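Local coordinates for BH1974 protein (Bacillus halodurans, PDB 3ON5) that belongs to the XdhC/CoxI family and probably serves xanthine dehydrogenase-type molybdenum enzymes as an accessory protein, with a Rossmann domain that suggests nucleotide binding, at residues 92-97 against 114-119; 47-52 against 65-70; 205-210 against 225-230. All coordinates share one frame; numbering follows the deposited sequence. Where two conformers were deposited one is given.

Contact 1: 92-97 against 114-119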
ATOM      1  N   THR A  92     -32.959  -6.973   7.840  1.00 52.26           N
ATOM      2  CA  THR A  92     -32.791  -8.015   6.829  1.00 52.11           C
ATOM      3  C   THR A  92     -32.837  -7.340   5.462  1.00 58.34           C
ATOM      4  O   THR A  92     -33.776  -6.589   5.160  1.00 59.27           O
ATOM      5  CB  THR A  92     -33.804  -9.147   6.953  1.00 57.72           C
ATOM      6  OG1 THR A  92     -33.722  -9.703   8.257  1.00 62.08           O
ATOM      7  CG2 THR A  92     -33.524 -10.257   5.956  1.00 53.54           C
ATOM      8  N   VAL A  93     -31.780  -7.546   4.663  1.00 54.40           N
ATOM      9  CA  VAL A  93     -31.701  -6.962   3.331  1.00 53.29           C
ATOM     10  C   VAL A  93     -31.715  -8.113   2.348  1.00 56.61           C
ATOM     11  O   VAL A  93     -30.986  -9.082   2.536  1.00 55.89           O
ATOM     12  CB  VAL A  93     -30.481  -6.019   3.144  1.00 55.13           C
ATOM     13  CG1 VAL A  93     -30.587  -5.248   1.829  1.00 55.23           C
ATOM     14  CG2 VAL A  93     -30.364  -5.033   4.303  1.00 54.08           C
ATOM     15  N   VAL A  94     -32.586  -8.036   1.335  1.00 54.11           N
ATOM     16  CA  VAL A  94     -32.693  -9.072   0.302  1.00 53.72           C
ATOM     17  C   VAL A  94     -32.054  -8.531  -0.972  1.00 57.24           C
ATOM     18  O   VAL A  94     -32.324  -7.392  -1.374  1.00 56.39           O
ATOM     19  CB  VAL A  94     -34.138  -9.564   0.065  1.00 58.04           C
ATOM     20  CG1 VAL A  94     -34.165 -10.718  -0.927  1.00 58.39           C
ATOM     21  CG2 VAL A  94     -34.782  -9.999   1.381  1.00 58.13           C
ATOM     22  N   TYR A  95     -31.182  -9.347  -1.578  1.00 53.80           N
ATOM     23  CA  TYR A  95     -30.474  -8.995  -2.793  1.00 52.83           C
ATOM     24  C   TYR A  95     -30.744  -9.947  -3.929  1.00 55.85           C
ATOM     25  O   TYR A  95     -30.365 -11.113  -3.837  1.00 54.43           O
ATOM     26  CB  TYR A  95     -28.972  -8.989  -2.530  1.00 52.97           C
ATOM     27  CG  TYR A  95     -28.508  -7.830  -1.697  1.00 55.87           C
ATOM     28  CD1 TYR A  95     -28.203  -6.606  -2.283  1.00 57.65           C
ATOM     29  CD2 TYR A  95     -28.302  -7.972  -0.325  1.00 57.17           C
ATOM     30  CE1 TYR A  95     -27.736  -5.540  -1.526  1.00 58.17           C
ATOM     31  CE2 TYR A  95     -27.829  -6.913   0.444  1.00 57.69           C
ATOM     32  CZ  TYR A  95     -27.557  -5.694  -0.162  1.00 67.20           C
ATOM     33  OH  TYR A  95     -27.112  -4.622   0.565  1.00 70.49           O
ATOM     34  N   ASP A  96     -31.347  -9.453  -5.029  1.00 54.62           N
ATOM     35  CA  ASP A  96     -31.462 -10.268  -6.239  1.00 56.76           C
ATOM     36  C   ASP A  96     -30.123 -10.162  -6.948  1.00 61.84           C
ATOM     37  O   ASP A  96     -29.842  -9.109  -7.538  1.00 61.03           O
ATOM     38  CB  ASP A  96     -32.641  -9.842  -7.134  1.00 60.78           C
ATOM     39  CG  ASP A  96     -32.902 -10.777  -8.308  1.00 73.19           C
ATOM     40  OD1 ASP A  96     -32.272 -11.878  -8.357  1.00 72.64           O
ATOM     41  OD2 ASP A  96     -33.794 -10.454  -9.136  1.00 81.63           O
ATOM     42  N   LEU A  97     -29.250 -11.170  -6.833  1.00 59.67           N
ATOM     43  CA  LEU A  97     -27.892 -11.076  -7.372  1.00 59.52           C
ATOM     44  C   LEU A  97     -27.852 -11.060  -8.902  1.00 68.88           C
ATOM     45  O   LEU A  97     -26.859 -10.593  -9.458  1.00 69.15           O
ATOM     46  CB  LEU A  97     -27.014 -12.218  -6.858  1.00 58.58           C
ATOM     47  CG  LEU A  97     -26.842 -12.289  -5.316  1.00 61.51           C
ATOM     48  CD1 LEU A  97     -25.870 -13.395  -4.930  1.00 62.16           C
ATOM     49  CD2 LEU A  97     -26.358 -10.959  -4.721  1.00 57.65           C
ATOM     50  N   THR A 114     -30.709 -15.236  -5.095  1.00 59.84           N
ATOM     51  CA  THR A 114     -31.285 -14.224  -4.234  1.00 59.09           C
ATOM     52  C   THR A 114     -30.866 -14.547  -2.806  1.00 63.47           C
ATOM     53  O   THR A 114     -31.141 -15.649  -2.314  1.00 65.20           O
ATOM     54  CB  THR A 114     -32.796 -14.180  -4.441  1.00 72.85           C
ATOM     55  OG1 THR A 114     -33.072 -13.932  -5.828  1.00 80.01           O
ATOM     56  CG2 THR A 114     -33.466 -13.126  -3.584  1.00 69.85           C
ATOM     57  N   ILE A 115     -30.153 -13.608  -2.155  1.00 57.84           N
ATOM     58  CA  ILE A 115     -29.689 -13.828  -0.786  1.00 56.01           C
ATOM     59  C   ILE A 115     -30.348 -12.823   0.168  1.00 58.84           C
ATOM     60  O   ILE A 115     -30.599 -11.670  -0.196  1.00 57.83           O
ATOM     61  CB  ILE A 115     -28.133 -13.805  -0.611  1.00 57.46           C
ATOM     62  CG1 ILE A 115     -27.491 -12.415  -0.869  1.00 56.52           C
ATOM     63  CG2 ILE A 115     -27.465 -14.937  -1.406  1.00 59.30           C
ATOM     64  CD1 ILE A 115     -25.984 -12.319  -0.540  1.00 61.21           C
ATOM     65  N   SER A 116     -30.610 -13.300   1.400  1.00 55.16           N
ATOM     66  CA  SER A 116     -31.147 -12.553   2.535  1.00 54.48           C
ATOM     67  C   SER A 116     -30.018 -12.382   3.584  1.00 56.69           C
ATOM     68  O   SER A 116     -29.530 -13.365   4.183  1.00 55.96           O
ATOM     69  CB  SER A 116     -32.376 -13.257   3.110  1.00 59.88           C
ATOM     70  OG  SER A 116     -33.338 -13.581   2.115  1.00 70.84           O
ATOM     71  N   VAL A 117     -29.559 -11.138   3.745  1.00 51.57           N
ATOM     72  CA  VAL A 117     -28.480 -10.795   4.672  1.00 50.00           C
ATOM     73  C   VAL A 117     -29.082 -10.130   5.906  1.00 52.89           C
ATOM     74  O   VAL A 117     -29.836  -9.163   5.764  1.00 52.33           O
ATOM     75  CB  VAL A 117     -27.418  -9.876   3.987  1.00 52.88           C
ATOM     76  CG1 VAL A 117     -26.242  -9.586   4.920  1.00 51.06           C
ATOM     77  CG2 VAL A 117     -26.927 -10.475   2.668  1.00 52.87           C
ATOM     78  N   LEU A 118     -28.770 -10.655   7.106  1.00 49.32           N
ATOM     79  CA  LEU A 118     -29.216 -10.071   8.372  1.00 49.22           C
ATOM     80  C   LEU A 118     -28.063  -9.281   9.004  1.00 52.42           C
ATOM     81  O   LEU A 118     -27.021  -9.860   9.349  1.00 49.93           O
ATOM     82  CB  LEU A 118     -29.756 -11.134   9.348  1.00 49.95           C
ATOM     83  CG  LEU A 118     -30.062 -10.678  10.803  1.00 54.22           C
ATOM     84  CD1 LEU A 118     -31.270  -9.745  10.874  1.00 55.34           C
ATOM     85  CD2 LEU A 118     -30.316 -11.852  11.677  1.00 55.88           C
ATOM     86  N   LEU A 119     -28.271  -7.958   9.164  1.00 49.75           N
ATOM     87  CA  LEU A 119     -27.293  -7.033   9.738  1.00 48.58           C
ATOM     88  C   LEU A 119     -27.651  -6.748  11.197  1.00 49.83           C
ATOM     89  O   LEU A 119     -28.762  -6.303  11.470  1.00 50.96           O
ATOM     90  CB  LEU A 119     -27.240  -5.730   8.907  1.00 48.91           C
ATOM     91  CG  LEU A 119     -26.761  -5.866   7.454  1.00 53.24           C
ATOM     92  CD1 LEU A 119     -27.304  -4.786   6.599  1.00 54.43           C
ATOM     93  CD2 LEU A 119     -25.285  -5.855   7.361  1.00 55.64           C
TER
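Val93 and Tyr95 form antiparallel hydrogen-bonded pairs with Val117 and Ile115, strand 92-96 running at 158° to strand 114-119 with their axes 4.6 Å apart at closest approach. The two strands form one edge of the five-stranded antiparallel sheet of the XdhC/CoxI part of the chain: strand 91-96 is outermost within this chain, and strand 36-46 pairs with the far edge of strand 113-121. Val93 N donates to Val117 O at 2.8 Å, Val117 N donates back to Val93 O, and Tyr95 and Ile115 make the same exchange. The face bearing Val93, Tyr95, Ile115 and Val117 is mostly apolar, and Tyr95 packs on helix 73-87 at Leu73 and Leu77. With CG anti to its carbonyl carbon (chi1 -72°), Tyr95 brings CD2 to 4.1 Å from Val117 CG2, while its OH bonds to Asp76 of that helix. Nearby, Val93 CG2 touches Leu119 CD1 at 3.8 Å, the two side chains set at an angle. The other face mixes polar and apolar groups: Val94 CG1 meets Thr114 CG2 at 3.7 Å, and Thr92, whose OG1 bonds to Gly153 O, lies beside Leu118 CD1. At the Asp96 end, Thr114 OG1 gives a weak 3.4 Å hydrogen bond to Asp96 OD1, which Ser98 OG also engages.

Contact 2: 47-52 against 65-70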
ATOM      1  N   SER A  47     -28.268 -19.735  -6.877  1.00 73.63           N
ATOM      2  CA  SER A  47     -26.801 -19.737  -6.873  1.00 72.13           C
ATOM      3  C   SER A  47     -26.219 -18.520  -6.169  1.00 76.17           C
ATOM      4  O   SER A  47     -26.642 -17.390  -6.403  1.00 75.61           O
ATOM      5  CB  SER A  47     -26.257 -19.792  -8.296  1.00 76.11           C
ATOM      6  OG  SER A  47     -26.409 -21.083  -8.862  1.00 87.98           O
ATOM      7  N   SER A  48     -25.204 -18.762  -5.327  1.00 73.32           N
ATOM      8  CA  SER A  48     -24.474 -17.733  -4.574  1.00 71.58           C
ATOM      9  C   SER A  48     -23.071 -18.217  -4.210  1.00 73.12           C
ATOM     10  O   SER A  48     -22.877 -19.432  -4.013  1.00 72.43           O
ATOM     11  CB  SER A  48     -25.232 -17.335  -3.313  1.00 75.24           C
ATOM     12  OG  SER A  48     -25.449 -18.449  -2.465  1.00 85.02           O
ATOM     13  N   TYR A  49     -22.098 -17.254  -4.103  1.00 66.92           N
ATOM     14  CA  TYR A  49     -20.709 -17.569  -3.751  1.00 64.12           C
ATOM     15  C   TYR A  49     -20.666 -18.261  -2.408  1.00 68.47           C
ATOM     16  O   TYR A  49     -19.971 -19.272  -2.287  1.00 69.05           O
ATOM     17  CB  TYR A  49     -19.791 -16.334  -3.742  1.00 62.42           C
ATOM     18  CG  TYR A  49     -18.336 -16.676  -3.464  1.00 62.32           C
ATOM     19  CD1 TYR A  49     -17.571 -17.370  -4.399  1.00 64.97           C
ATOM     20  CD2 TYR A  49     -17.708 -16.261  -2.287  1.00 60.64           C
ATOM     21  CE1 TYR A  49     -16.233 -17.676  -4.158  1.00 63.20           C
ATOM     22  CE2 TYR A  49     -16.368 -16.568  -2.035  1.00 59.66           C
ATOM     23  CZ  TYR A  49     -15.638 -17.275  -2.975  1.00 64.41           C
ATOM     24  OH  TYR A  49     -14.316 -17.575  -2.782  1.00 63.99           O
ATOM     25  N   ARG A  50     -21.413 -17.748  -1.408  1.00 64.80           N
ATOM     26  CA  ARG A  50     -21.419 -18.346  -0.078  0.50 63.85           C
ATOM     27  C   ARG A  50     -22.772 -19.017   0.212  1.00 70.24           C
ATOM     28  O   ARG A  50     -23.790 -18.691  -0.406  1.00 70.52           O
ATOM     29  CB  ARG A  50     -21.091 -17.297   1.008  0.50 59.19           C
ATOM     30  CG  ARG A  50     -19.721 -16.597   0.900  0.50 57.38           C
ATOM     31  CD  ARG A  50     -18.488 -17.475   1.078  0.50 57.82           C
ATOM     32  NE  ARG A  50     -18.433 -18.149   2.380  0.50 53.06           N
ATOM     33  CZ  ARG A  50     -17.918 -17.620   3.485  0.50 50.12           C
ATOM     34  NH1 ARG A  50     -17.433 -16.383   3.474  0.50 33.95           N
ATOM     35  NH2 ARG A  50     -17.906 -18.314   4.614  0.50 25.26           N
ATOM     36  N   LYS A  51     -22.755 -19.956   1.154  1.00 68.76           N
ATOM     37  CA  LYS A  51     -23.899 -20.717   1.630  1.00 70.27           C
ATOM     38  C   LYS A  51     -24.591 -19.997   2.801  1.00 74.51           C
ATOM     39  O   LYS A  51     -24.107 -18.977   3.296  1.00 73.73           O
ATOM     40  CB  LYS A  51     -23.451 -22.126   2.052  1.00 73.32           C
ATOM     41  N   GLU A  52     -25.749 -20.514   3.214  1.00 72.31           N
ATOM     42  CA  GLU A  52     -26.504 -19.976   4.338  1.00 72.02           C
ATOM     43  C   GLU A  52     -25.712 -20.240   5.620  1.00 74.37           C
ATOM     44  O   GLU A  52     -25.261 -21.370   5.833  1.00 75.62           O
ATOM     45  CB  GLU A  52     -27.916 -20.600   4.386  1.00 75.55           C
ATOM     46  CG  GLU A  52     -28.768 -20.109   5.545  1.00 89.46           C
ATOM     47  CD  GLU A  52     -30.091 -20.821   5.743  1.00122.94           C
ATOM     48  OE1 GLU A  52     -30.939 -20.789   4.818  1.00127.52           O
ATOM     49  OE2 GLU A  52     -30.303 -21.349   6.861  1.00117.72           O
ATOM     50  N   VAL A  65     -14.149  -8.087   7.386  1.00 52.28           N
ATOM     51  CA  VAL A  65     -13.600  -9.375   7.772  1.00 52.89           C
ATOM     52  C   VAL A  65     -14.542 -10.442   7.204  1.00 60.89           C
ATOM     53  O   VAL A  65     -15.623 -10.661   7.752  1.00 62.57           O
ATOM     54  CB  VAL A  65     -13.427  -9.451   9.312  1.00 57.10           C
ATOM     55  CG1 VAL A  65     -12.790 -10.768   9.737  1.00 57.22           C
ATOM     56  CG2 VAL A  65     -12.620  -8.268   9.850  1.00 57.09           C
ATOM     57  N   GLY A  66     -14.140 -11.051   6.088  1.00 57.81           N
ATOM     58  CA  GLY A  66     -14.906 -12.053   5.347  1.00 57.93           C
ATOM     59  C   GLY A  66     -15.524 -11.465   4.088  1.00 64.29           C
ATOM     60  O   GLY A  66     -15.355 -10.267   3.804  1.00 63.17           O
ATOM     61  N   LEU A  67     -16.198 -12.318   3.280  1.00 63.36           N
ATOM     62  CA  LEU A  67     -16.966 -11.888   2.094  1.00 64.34           C
ATOM     63  C   LEU A  67     -18.167 -12.820   1.942  1.00 71.82           C
ATOM     64  O   LEU A  67     -18.156 -13.948   2.459  1.00 71.18           O
ATOM     65  CB  LEU A  67     -16.185 -11.762   0.757  1.00 64.40           C
ATOM     66  CG  LEU A  67     -15.683 -13.024   0.058  1.00 68.51           C
ATOM     67  CD1 LEU A  67     -15.603 -12.829  -1.447  1.00 69.19           C
ATOM     68  CD2 LEU A  67     -14.368 -13.459   0.618  1.00 69.94           C
ATOM     69  N   LEU A  68     -19.210 -12.321   1.258  1.00 71.65           N
ATOM     70  CA  LEU A  68     -20.466 -13.038   1.051  1.00 73.48           C
ATOM     71  C   LEU A  68     -20.760 -13.221  -0.467  1.00 84.17           C
ATOM     72  O   LEU A  68     -21.380 -14.219  -0.870  1.00 84.77           O
ATOM     73  CB  LEU A  68     -21.622 -12.281   1.758  1.00 72.67           C
ATOM     74  CG  LEU A  68     -21.491 -12.014   3.282  1.00 74.59           C
ATOM     75  CD1 LEU A  68     -22.664 -11.238   3.792  1.00 74.32           C
ATOM     76  CD2 LEU A  68     -21.360 -13.300   4.088  1.00 74.87           C
ATOM     77  N   SER A  69     -20.307 -12.255  -1.292  1.00 84.91           N
ATOM     78  CA  SER A  69     -20.468 -12.261  -2.745  1.00 87.69           C
ATOM     79  C   SER A  69     -19.116 -12.023  -3.433  1.00 95.20           C
ATOM     80  O   SER A  69     -18.708 -12.831  -4.270  1.00 97.19           O
ATOM     81  CB  SER A  69     -21.492 -11.212  -3.187  1.00 92.27           C
ATOM     82  OG  SER A  69     -21.653 -11.136  -4.598  1.00104.46           O
ATOM     83  N   GLY A  70     -18.440 -10.933  -3.066  1.00 91.33           N
ATOM     84  CA  GLY A  70     -17.177 -10.534  -3.668  1.00 91.45           C
ATOM     85  C   GLY A  70     -17.383  -9.564  -4.816  1.00 97.05           C
ATOM     86  O   GLY A  70     -16.411  -9.159  -5.470  1.00 98.30           O
TER
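Two irregular loops of the XdhC/CoxI part meet here at the interface with the second subunit: Tyr49 and Arg50, in the loop that leaves strand 36-46, lean on the backbone of Leu67, Leu68 and Ser69, in the loop that leads into helix 73-87. Tyr49 swings CG anti to its backbone N (chi1 -176°), which carries the ring out along the 67-70 loop: CB lies 3.7 Å from Ser69 O, Leu68 O sits at the ring edge near its plane, and CE2 comes 3.9 Å from Leu67 CD1, the leucine crossing the tyrosine at a slant. Arg50 CG lies 3.4 Å from Leu68 O. Beyond it the chain bends at chi2 and chi3, which turns NH1 toward Leu67 O, 2.7 Å away and near the guanidinium plane. The angle at the hydrogen is 125°, so the bond is weak, and a second modelled conformer of Arg50 makes it doubtful. Ser48 OG donates to Arg50 O at 2.7 Å, linking Ser48 to Arg50 within the loop. From the second subunit, His271 meets the Tyr49 ring edge-to-face, Asp210 packs on the same tyrosine, and Pro326 packs on Leu67. Replacing Tyr49 by an alanine removes the ring and would probably leave Leu67 CD1 without its aromatic neighbour and His271 of the second subunit without its partner. The backbone N-H groups of Leu68, Ser69 and Gly70 converge on OE2 of Glu74 in the same chain; that one oxygen holds the 65-70 loop by three bonds. Tyr49 and Arg50 approach the loop's carbonyl oxygens mainly with carbon atoms, which implies that packing, more than polar bonding, joins the two loops.

Contact 3: 205-210 against 225-230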
ATOM      1  N   PHE A 205       2.061 -36.910  12.294  1.00 41.88           N
ATOM      2  CA  PHE A 205       3.182 -37.711  12.764  1.00 42.77           C
ATOM      3  C   PHE A 205       4.297 -37.608  11.741  1.00 48.61           C
ATOM      4  O   PHE A 205       4.178 -38.142  10.634  1.00 48.31           O
ATOM      5  CB  PHE A 205       2.768 -39.160  13.018  1.00 45.56           C
ATOM      6  CG  PHE A 205       1.914 -39.352  14.244  1.00 46.53           C
ATOM      7  CD1 PHE A 205       2.495 -39.560  15.487  1.00 48.98           C
ATOM      8  CD2 PHE A 205       0.527 -39.365  14.152  1.00 47.84           C
ATOM      9  CE1 PHE A 205       1.711 -39.753  16.619  1.00 48.83           C
ATOM     10  CE2 PHE A 205      -0.258 -39.552  15.288  1.00 49.73           C
ATOM     11  CZ  PHE A 205       0.340 -39.747  16.513  1.00 47.52           C
ATOM     12  N   GLY A 206       5.326 -36.842  12.093  1.00 45.56           N
ATOM     13  CA  GLY A 206       6.475 -36.591  11.242  1.00 45.92           C
ATOM     14  C   GLY A 206       6.743 -35.111  11.106  1.00 50.91           C
ATOM     15  O   GLY A 206       5.804 -34.317  11.019  1.00 48.85           O
ATOM     16  N   ALA A 207       8.029 -34.723  11.133  1.00 50.52           N
ATOM     17  CA  ALA A 207       8.434 -33.329  10.986  1.00 50.60           C
ATOM     18  C   ALA A 207       9.546 -33.185   9.911  1.00 58.56           C
ATOM     19  O   ALA A 207      10.385 -32.285   9.993  1.00 59.73           O
ATOM     20  CB  ALA A 207       8.892 -32.766  12.320  1.00 50.77           C
ATOM     21  N   GLY A 208       9.484 -34.025   8.874  1.00 56.54           N
ATOM     22  CA  GLY A 208      10.396 -33.966   7.737  1.00 58.13           C
ATOM     23  C   GLY A 208      10.175 -32.721   6.892  1.00 62.78           C
ATOM     24  O   GLY A 208       9.166 -32.034   7.073  1.00 60.21           O
ATOM     25  N   PRO A 209      11.075 -32.407   5.927  1.00 62.00           N
ATOM     26  CA  PRO A 209      10.911 -31.171   5.128  1.00 61.14           C
ATOM     27  C   PRO A 209       9.680 -31.163   4.196  1.00 64.90           C
ATOM     28  O   PRO A 209       9.400 -30.128   3.569  1.00 64.68           O
ATOM     29  CB  PRO A 209      12.187 -31.116   4.293  1.00 64.56           C
ATOM     30  CG  PRO A 209      12.725 -32.485   4.298  1.00 70.42           C
ATOM     31  CD  PRO A 209      12.343 -33.086   5.605  1.00 65.41           C
ATOM     32  N   ASP A 210       8.908 -32.268   4.143  1.00 60.36           N
ATOM     33  CA  ASP A 210       7.687 -32.356   3.336  1.00 58.69           C
ATOM     34  C   ASP A 210       6.424 -31.932   4.139  1.00 60.34           C
ATOM     35  O   ASP A 210       5.367 -31.680   3.540  1.00 59.39           O
ATOM     36  CB  ASP A 210       7.503 -33.786   2.795  1.00 61.64           C
ATOM     37  CG  ASP A 210       7.466 -34.926   3.814  1.00 73.78           C
ATOM     38  OD1 ASP A 210       8.325 -34.950   4.730  1.00 73.95           O
ATOM     39  OD2 ASP A 210       6.704 -35.867   3.606  1.00 81.70           O
ATOM     40  N   THR A 225      -3.560 -27.571  13.991  1.00 38.44           N
ATOM     41  CA  THR A 225      -2.491 -28.481  13.607  1.00 38.49           C
ATOM     42  C   THR A 225      -1.558 -28.795  14.784  1.00 42.36           C
ATOM     43  O   THR A 225      -1.089 -27.897  15.489  1.00 40.86           O
ATOM     44  CB  THR A 225      -1.683 -27.925  12.425  1.00 42.84           C
ATOM     45  OG1 THR A 225      -1.280 -26.599  12.737  1.00 42.82           O
ATOM     46  CG2 THR A 225      -2.483 -27.920  11.112  1.00 40.86           C
ATOM     47  N   VAL A 226      -1.317 -30.112  14.973  1.00 39.07           N
ATOM     48  CA  VAL A 226      -0.397 -30.687  15.949  1.00 39.98           C
ATOM     49  C   VAL A 226       0.656 -31.462  15.152  1.00 45.07           C
ATOM     50  O   VAL A 226       0.316 -32.358  14.376  1.00 46.32           O
ATOM     51  CB  VAL A 226      -1.079 -31.564  17.065  1.00 44.11           C
ATOM     52  CG1 VAL A 226      -0.046 -32.252  17.958  1.00 44.14           C
ATOM     53  CG2 VAL A 226      -2.043 -30.738  17.907  1.00 43.15           C
ATOM     54  N   VAL A 227       1.921 -31.074  15.314  1.00 40.10           N
ATOM     55  CA  VAL A 227       3.083 -31.720  14.699  1.00 39.29           C
ATOM     56  C   VAL A 227       3.840 -32.423  15.780  1.00 43.49           C
ATOM     57  O   VAL A 227       4.166 -31.798  16.795  1.00 43.15           O
ATOM     58  CB  VAL A 227       4.001 -30.739  13.926  1.00 41.89           C
ATOM     59  CG1 VAL A 227       5.211 -31.472  13.335  1.00 42.88           C
ATOM     60  CG2 VAL A 227       3.232 -29.985  12.853  1.00 40.02           C
ATOM     61  N   THR A 228       4.128 -33.718  15.581  1.00 40.25           N
ATOM     62  CA  THR A 228       4.916 -34.490  16.541  1.00 39.37           C
ATOM     63  C   THR A 228       5.959 -35.332  15.768  1.00 41.79           C
ATOM     64  O   THR A 228       5.691 -35.857  14.680  1.00 39.57           O
ATOM     65  CB  THR A 228       4.047 -35.331  17.471  1.00 43.99           C
ATOM     66  OG1 THR A 228       4.889 -36.079  18.369  1.00 49.31           O
ATOM     67  CG2 THR A 228       3.065 -36.233  16.734  1.00 40.28           C
ATOM     68  N   ASP A 229       7.173 -35.367  16.330  1.00 39.20           N
ATOM     69  CA  ASP A 229       8.346 -36.089  15.847  1.00 40.45           C
ATOM     70  C   ASP A 229       9.307 -36.260  17.033  1.00 47.02           C
ATOM     71  O   ASP A 229       9.191 -35.544  18.032  1.00 45.01           O
ATOM     72  CB  ASP A 229       8.987 -35.357  14.660  1.00 42.12           C
ATOM     73  CG  ASP A 229      10.002 -36.156  13.861  1.00 50.78           C
ATOM     74  OD1 ASP A 229      11.127 -36.345  14.353  1.00 49.05           O
ATOM     75  OD2 ASP A 229       9.708 -36.490  12.695  1.00 57.69           O
ATOM     76  N   TRP A 230      10.209 -37.240  16.952  1.00 46.12           N
ATOM     77  CA  TRP A 230      11.149 -37.583  18.010  1.00 46.78           C
ATOM     78  C   TRP A 230      12.511 -36.887  17.813  1.00 51.09           C
ATOM     79  O   TRP A 230      13.381 -37.020  18.671  1.00 52.22           O
ATOM     80  CB  TRP A 230      11.322 -39.107  18.032  1.00 47.17           C
ATOM     81  CG  TRP A 230      11.903 -39.681  16.776  1.00 48.99           C
ATOM     82  CD1 TRP A 230      13.195 -40.060  16.580  1.00 53.06           C
ATOM     83  CD2 TRP A 230      11.207 -39.967  15.548  1.00 48.94           C
ATOM     84  NE1 TRP A 230      13.355 -40.554  15.307  1.00 53.51           N
ATOM     85  CE2 TRP A 230      12.151 -40.508  14.652  1.00 54.52           C
ATOM     86  CE3 TRP A 230       9.869 -39.837  15.122  1.00 49.08           C
ATOM     87  CZ2 TRP A 230      11.813 -40.886  13.349  1.00 54.28           C
ATOM     88  CZ3 TRP A 230       9.540 -40.201  13.828  1.00 50.74           C
ATOM     89  CH2 TRP A 230      10.502 -40.717  12.959  1.00 52.88           C
TER
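The Phe205 ring takes Thr228 CG2 obliquely, 3.6 Å from CD1, the two side chains pointing the same way, while the Trp230 ring has Asp229 OD1 over one face, displaced toward the rim, and His272 edge-to-face. The contact lies at the start of the Rossmann fold, where the first strand passes into its glycine-containing loop beside the end of the second strand. In Rossmann folds this loop commonly faces a bound nucleotide, though no ligand site is established here. Gly206 N donates to Thr228 O at 2.8 Å, continuing the parallel pairing of Phe205 with Thr228. One residue on, Ala207 N donates to Asp229 OD2 at 2.9 Å, on the anti side and 34° out of the carboxylate plane. The same OD2 forms a salt bridge with Arg231, so one oxygen of this buried residue serves a loop amide and a cation, which probably favours the charged carboxylate. Ala207 CB packs on Asp229 CB at 3.5 Å and on Val227 CG1 at 4.0 Å. Thr228 holds OG1 anti to its backbone N (chi1 179°), bonded to Ile247 O, leaving CG2 for Phe205. Strand 200-205 lies between strands 223-229 and 265-268; helix 211-221, the link of the beta-alpha-beta unit, packs on Val227, while helix 251-257 covers the Phe205 and Thr228 face.

From the N terminus the three contacts follow one another in series, and none nests in or crosses another. Contact 2 closes first, bringing together the two ends of a loop that holds strand 55-59 and runs into the short strand 64-65. Contact 1 then joins two strands across a largely irregular connection. These two touch: Ile115 CG2 packs on Ser48 CB at 3.8 Å and Val117 on Leu68, fastening the loops of contact 2 to the antiparallel sheet. Contact 3 closes a loop around helix 211-221 in the parallel Rossmann sheet, on the other side of the chain's centre. Its nearest atoms are about 19 Å from contact 2 and about 30 Å from contact 1.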